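Local coordinates for protein PtLCIB4 H88A mutant (PDB 5B5Z) that probably acts as a zinc-dependent carbonic anhydrase of the beta class, interconverting carbon dioxide and bicarbonate, at residues 93-98 with 230-235; 196-201 with 210-215. All coordinates share one frame; numbering follows the deposited sequence.

Contact 1: residues 93-98 with 230-235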
loop_
_atom_site.group_PDB
_atom_site.type_symbol
_atom_site.label_atom_id
_atom_site.label_comp_id
_atom_site.label_asym_id
_atom_site.label_seq_id
_atom_site.Cartn_x
_atom_site.Cartn_y
_atom_site.Cartn_z
ATOM N N THR A 93 13.838 -3.578 3.855
ATOM C CA THR A 93 14.058 -2.232 3.338
ATOM C C THR A 93 12.874 -1.320 3.660
ATOM O O THR A 93 13.056 -0.177 4.028
ATOM C CB THR A 93 14.317 -2.238 1.823
ATOM O OG1 THR A 93 15.536 -2.958 1.571
ATOM C CG2 THR A 93 14.442 -0.796 1.280
ATOM N N GLY A 94 11.661 -1.841 3.529
ATOM C CA GLY A 94 10.481 -1.093 3.906
ATOM C C GLY A 94 10.485 -0.747 5.384
ATOM O O GLY A 94 10.147 0.378 5.771
ATOM N N PHE A 95 10.871 -1.701 6.226
ATOM C CA PHE A 95 10.940 -1.424 7.652
ATOM C C PHE A 95 12.003 -0.376 7.960
ATOM O O PHE A 95 11.787 0.531 8.769
ATOM C CB PHE A 95 11.241 -2.698 8.440
ATOM C CG PHE A 95 11.247 -2.491 9.925
ATOM C CD1 PHE A 95 10.056 -2.397 10.621
ATOM C CD2 PHE A 95 12.439 -2.350 10.618
ATOM C CE1 PHE A 95 10.055 -2.181 11.982
ATOM C CE2 PHE A 95 12.436 -2.137 11.984
ATOM C CZ PHE A 95 11.246 -2.053 12.661
ATOM N N GLY A 96 13.159 -0.507 7.324
ATOM C CA GLY A 96 14.213 0.474 7.512
ATOM C C GLY A 96 13.813 1.866 7.052
ATOM O O GLY A 96 14.185 2.869 7.667
ATOM N N ALA A 97 13.066 1.935 5.953
ATOM C CA ALA A 97 12.579 3.211 5.444
ATOM C C ALA A 97 11.662 3.875 6.460
ATOM O O ALA A 97 11.738 5.074 6.730
ATOM C CB ALA A 97 11.846 3.003 4.126
ATOM N N MET A 98 10.778 3.070 7.019
ATOM C CA MET A 98 9.866 3.545 8.031
ATOM C C MET A 98 10.648 4.036 9.261
ATOM O O MET A 98 10.398 5.130 9.763
ATOM C CB MET A 98 8.880 2.417 8.377
ATOM C CG MET A 98 7.777 2.810 9.307
ATOM S SD MET A 98 8.399 2.801 10.990
ATOM C CE MET A 98 8.875 1.080 11.185
ATOM N N ASN A 230 17.959 -2.924 14.656
ATOM C CA ASN A 230 19.023 -1.926 14.573
ATOM C C ASN A 230 18.555 -0.519 14.179
ATOM O O ASN A 230 19.108 0.477 14.643
ATOM C CB ASN A 230 20.083 -2.407 13.572
ATOM C CG ASN A 230 19.472 -3.094 12.367
ATOM O OD1 ASN A 230 18.943 -4.198 12.472
ATOM N ND2 ASN A 230 19.536 -2.433 11.209
ATOM N N HIS A 231 17.544 -0.447 13.320
ATOM C CA HIS A 231 17.128 0.819 12.722
ATOM C C HIS A 231 16.420 1.742 13.708
ATOM O O HIS A 231 16.319 2.945 13.473
ATOM C CB HIS A 231 16.226 0.548 11.521
ATOM C CG HIS A 231 16.920 -0.157 10.399
ATOM N ND1 HIS A 231 16.342 -1.193 9.699
ATOM C CD2 HIS A 231 18.143 0.036 9.851
ATOM C CE1 HIS A 231 17.183 -1.613 8.768
ATOM N NE2 HIS A 231 18.281 -0.885 8.840
ATOM N N ILE A 232 15.922 1.176 14.801
ATOM C CA ILE A 232 15.337 1.966 15.876
ATOM C C ILE A 232 16.454 2.478 16.780
ATOM O O ILE A 232 17.340 1.718 17.166
ATOM C CB ILE A 232 14.339 1.146 16.706
ATOM C CG1 ILE A 232 13.410 0.354 15.786
ATOM C CG2 ILE A 232 13.545 2.052 17.619
ATOM C CD1 ILE A 232 12.495 1.221 14.962
ATOM N N ASP A 233 16.406 3.759 17.125
ATOM C CA ASP A 233 17.517 4.387 17.830
ATOM C C ASP A 233 17.295 4.564 19.332
ATOM O O ASP A 233 16.555 5.447 19.762
ATOM C CB ASP A 233 17.825 5.744 17.192
ATOM C CG ASP A 233 18.461 5.612 15.821
ATOM O OD1 ASP A 233 18.960 4.511 15.500
ATOM O OD2 ASP A 233 18.447 6.600 15.054
ATOM N N GLY A 234 17.947 3.707 20.113
ATOM C CA GLY A 234 18.104 3.905 21.544
ATOM C C GLY A 234 16.854 3.906 22.400
ATOM O O GLY A 234 16.501 2.893 23.005
ATOM N N ASP A 235 16.199 5.058 22.475
ATOM C CA ASP A 235 15.005 5.210 23.300
ATOM C C ASP A 235 13.743 4.854 22.521
ATOM O O ASP A 235 12.674 4.658 23.102
ATOM C CB ASP A 235 14.904 6.640 23.825
ATOM C CG ASP A 235 14.782 7.659 22.706
ATOM O OD1 ASP A 235 15.598 7.605 21.757
ATOM O OD2 ASP A 235 13.866 8.508 22.771
#
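The Phe-95 ring and the His-231 imidazole meet rim to rim, with Phe-95 CD2 4.2 Å from His-231 ND1. Both atoms lie near the plane of the opposing ring, and the two planes are inclined by about 40°, so the pair is neither a parallel stack nor a T-shaped one. The side-chain amide of the adjacent Asn-230 lies over one face of the imidazole, offset toward the rim. The imidazole also comes up against bare helix backbone, placing His-231 ND1 3.5 Å and His-231 CE1 3.8 Å from Gly-96 CA. Gly-96 has no side chain to hold the ring off. Because His-231 CB already points at the helix, a chi1 of -65°, which sets CG anti to the carbonyl carbon, brings the ring onto this glycine. The alpha carbons of Gly-96 and His-231 are correspondingly close, at 6.0 Å.

The contact joins two connecting elements of an alpha/beta fold built on a mixed sheet: helix 91-99, which precedes strand 107-117, and the loop that leads from helix 205-228 into strand 238-247, the parallel neighbour of that strand. Ile-232 supplies the apolar half. Its CD1 is 4.2 Å from Phe-95 CZ, with the two side chains crossing at about a right angle. Phe-95 has CG anti to its own nitrogen (chi1 -177°), which extends the ring toward the loop, where Ile-224, Leu-225 and Ile-238 also pack on it. Ile-232 touches Ile-238 and Ala-99, and is buried like Phe-95, whereas His-231 is exposed. The two segments bury 172 Å² between them. At the start of segment 93-98, Thr-93 N is hydrogen-bonded to Asp-182 OD1 of the second subunit, so the start of this segment lies at the interface between the two subunits.

Contact 2: residues 196-201 with 210-215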
loop_
_atom_site.group_PDB
_atom_site.type_symbol
_atom_site.label_atom_id
_atom_site.label_comp_id
_atom_site.label_asym_id
_atom_site.label_seq_id
_atom_site.Cartn_x
_atom_site.Cartn_y
_atom_site.Cartn_z
ATOM N N ALA A 196 -1.923 -26.061 4.778
ATOM C CA ALA A 196 -2.806 -26.755 3.838
ATOM C C ALA A 196 -3.690 -27.819 4.509
ATOM O O ALA A 196 -4.876 -27.920 4.205
ATOM C CB ALA A 196 -1.991 -27.382 2.719
ATOM N N ALA A 197 -3.117 -28.606 5.415
ATOM C CA ALA A 197 -3.899 -29.614 6.136
ATOM C C ALA A 197 -5.005 -28.956 6.961
ATOM O O ALA A 197 -6.165 -29.365 6.895
ATOM C CB ALA A 197 -2.992 -30.456 7.033
ATOM N N THR A 198 -4.640 -27.919 7.715
ATOM C CA THR A 198 -5.597 -27.190 8.543
ATOM C C THR A 198 -6.774 -26.686 7.719
ATOM O O THR A 198 -7.935 -26.810 8.113
ATOM C CB THR A 198 -4.938 -25.984 9.242
ATOM O OG1 THR A 198 -3.841 -26.433 10.047
ATOM C CG2 THR A 198 -5.953 -25.240 10.106
ATOM N N LEU A 199 -6.459 -26.106 6.568
ATOM C CA LEU A 199 -7.474 -25.522 5.710
ATOM C C LEU A 199 -8.372 -26.573 5.064
ATOM O O LEU A 199 -9.579 -26.378 4.936
ATOM C CB LEU A 199 -6.811 -24.670 4.633
ATOM C CG LEU A 199 -6.059 -23.443 5.140
ATOM C CD1 LEU A 199 -5.327 -22.788 3.980
ATOM C CD2 LEU A 199 -6.996 -22.456 5.839
ATOM N N SER A 200 -7.785 -27.695 4.664
ATOM C CA SER A 200 -8.581 -28.736 4.035
ATOM C C SER A 200 -9.491 -29.433 5.056
ATOM O O SER A 200 -10.582 -29.868 4.703
ATOM C CB SER A 200 -7.686 -29.746 3.325
ATOM O OG SER A 200 -6.589 -30.111 4.136
ATOM N N GLU A 201 -9.067 -29.486 6.317
ATOM C CA GLU A 201 -9.849 -30.150 7.366
ATOM C C GLU A 201 -10.900 -29.236 8.003
ATOM O O GLU A 201 -11.777 -29.696 8.735
ATOM C CB GLU A 201 -8.916 -30.688 8.451
ATOM C CG GLU A 201 -8.044 -31.842 7.972
ATOM C CD GLU A 201 -6.925 -32.171 8.934
ATOM O OE1 GLU A 201 -6.906 -31.591 10.042
ATOM O OE2 GLU A 201 -6.054 -32.996 8.579
ATOM N N PRO A 210 -8.656 -16.659 7.529
ATOM C CA PRO A 210 -7.993 -15.448 8.065
ATOM C C PRO A 210 -7.154 -15.698 9.311
ATOM O O PRO A 210 -6.203 -14.954 9.586
ATOM C CB PRO A 210 -9.163 -14.515 8.396
ATOM C CG PRO A 210 -10.382 -15.444 8.486
ATOM C CD PRO A 210 -10.116 -16.473 7.431
ATOM N N VAL A 211 -7.478 -16.741 10.066
ATOM C CA VAL A 211 -6.673 -17.043 11.234
ATOM C C VAL A 211 -5.329 -17.625 10.812
ATOM O O VAL A 211 -4.291 -17.244 11.344
ATOM C CB VAL A 211 -7.401 -18.005 12.186
ATOM C CG1 VAL A 211 -6.507 -18.346 13.356
ATOM C CG2 VAL A 211 -8.677 -17.375 12.677
ATOM N N SER A 212 -5.337 -18.531 9.833
ATOM C CA SER A 212 -4.096 -19.065 9.284
ATOM C C SER A 212 -3.236 -17.971 8.648
ATOM O O SER A 212 -2.027 -17.948 8.806
ATOM C CB SER A 212 -4.393 -20.153 8.244
ATOM O OG SER A 212 -5.121 -21.218 8.833
ATOM N N VAL A 213 -3.867 -17.063 7.914
ATOM C CA VAL A 213 -3.119 -15.963 7.314
ATOM C C VAL A 213 -2.483 -15.092 8.385
ATOM O O VAL A 213 -1.315 -14.712 8.267
ATOM C CB VAL A 213 -4.024 -15.119 6.409
ATOM C CG1 VAL A 213 -3.262 -13.895 5.875
ATOM C CG2 VAL A 213 -4.512 -15.984 5.235
ATOM N N TYR A 214 -3.245 -14.784 9.431
ATOM C CA TYR A 214 -2.686 -13.978 10.506
ATOM C C TYR A 214 -1.484 -14.695 11.133
ATOM O O TYR A 214 -0.468 -14.071 11.423
ATOM C CB TYR A 214 -3.726 -13.663 11.592
ATOM C CG TYR A 214 -3.027 -13.187 12.844
ATOM C CD1 TYR A 214 -2.534 -11.898 12.916
ATOM C CD2 TYR A 214 -2.770 -14.052 13.903
ATOM C CE1 TYR A 214 -1.846 -11.468 14.004
ATOM C CE2 TYR A 214 -2.066 -13.621 15.008
ATOM C CZ TYR A 214 -1.613 -12.325 15.043
ATOM O OH TYR A 214 -0.909 -11.859 16.130
ATOM N N ASP A 215 -1.610 -15.999 11.368
ATOM C CA ASP A 215 -0.497 -16.747 11.965
ATOM C C ASP A 215 0.754 -16.660 11.112
ATOM O O ASP A 215 1.863 -16.488 11.638
ATOM C CB ASP A 215 -0.852 -18.218 12.186
ATOM C CG ASP A 215 0.196 -18.940 13.036
ATOM O OD1 ASP A 215 0.315 -18.601 14.236
ATOM O OD2 ASP A 215 0.907 -19.830 12.514
#
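Helical segments 196-201 and 210-215 run in roughly opposite senses and approach most closely at Leu-199 and Ser-212, whose CA atoms are 8.1 Å apart. Ser-212 is the one residue of its segment in contact, its CB directed at the shorter helix, and its hydroxyl meets two consecutive side chains there. Leu-199 CD2 lies 3.7 Å from Ser-212 OG, a van der Waals approach of a methyl group to an oxygen. With chi2 at 174°, the leucine CD1 continues the chain, anti to CA, and the second branch, CD2, makes the touch, although the CB itself is not aimed at the partner. Thr-198 adds a looser touch from the exposed side, its CG2 standing 4.3 Å from Ser-212 OG. The small buried area, 79 Å², fits a contact made by so few atoms.

Other parts of the chain secure both helices. Leu-199 also packs on Thr-150 of helix 140-154, while Asp-215 OD2 accepts a bond from Tyr-195 OH, just before the shorter helix. Pro-210 O is hydrogen-bonded to Ser-114 OG on strand 107-117, at the kinked part of the longer helix.

With a short connection between the two helices, the arrangement is a short antiparallel helical hairpin, whose longer arm packs against the central mixed sheet.

Helix 205-228 ties the two contacts together: contact 2 uses its early turns, while contact 1 uses the loop that follows it, and Ile-224 and Leu-225 near its end pack on Phe-95. They remain separate patches, with centres 31 Å apart and nearest atoms about 15 Å apart. Contact 2 is related to the metal centre through strand 107-117. The zinc ion is held by Cys-59, His-115 and Cys-139, and Ser-114, which bonds to Pro-210 O, directly precedes the histidine ligand. Even so, the Ser-212 side chain is about 14 Å from the zinc ion, too far for direct coordination.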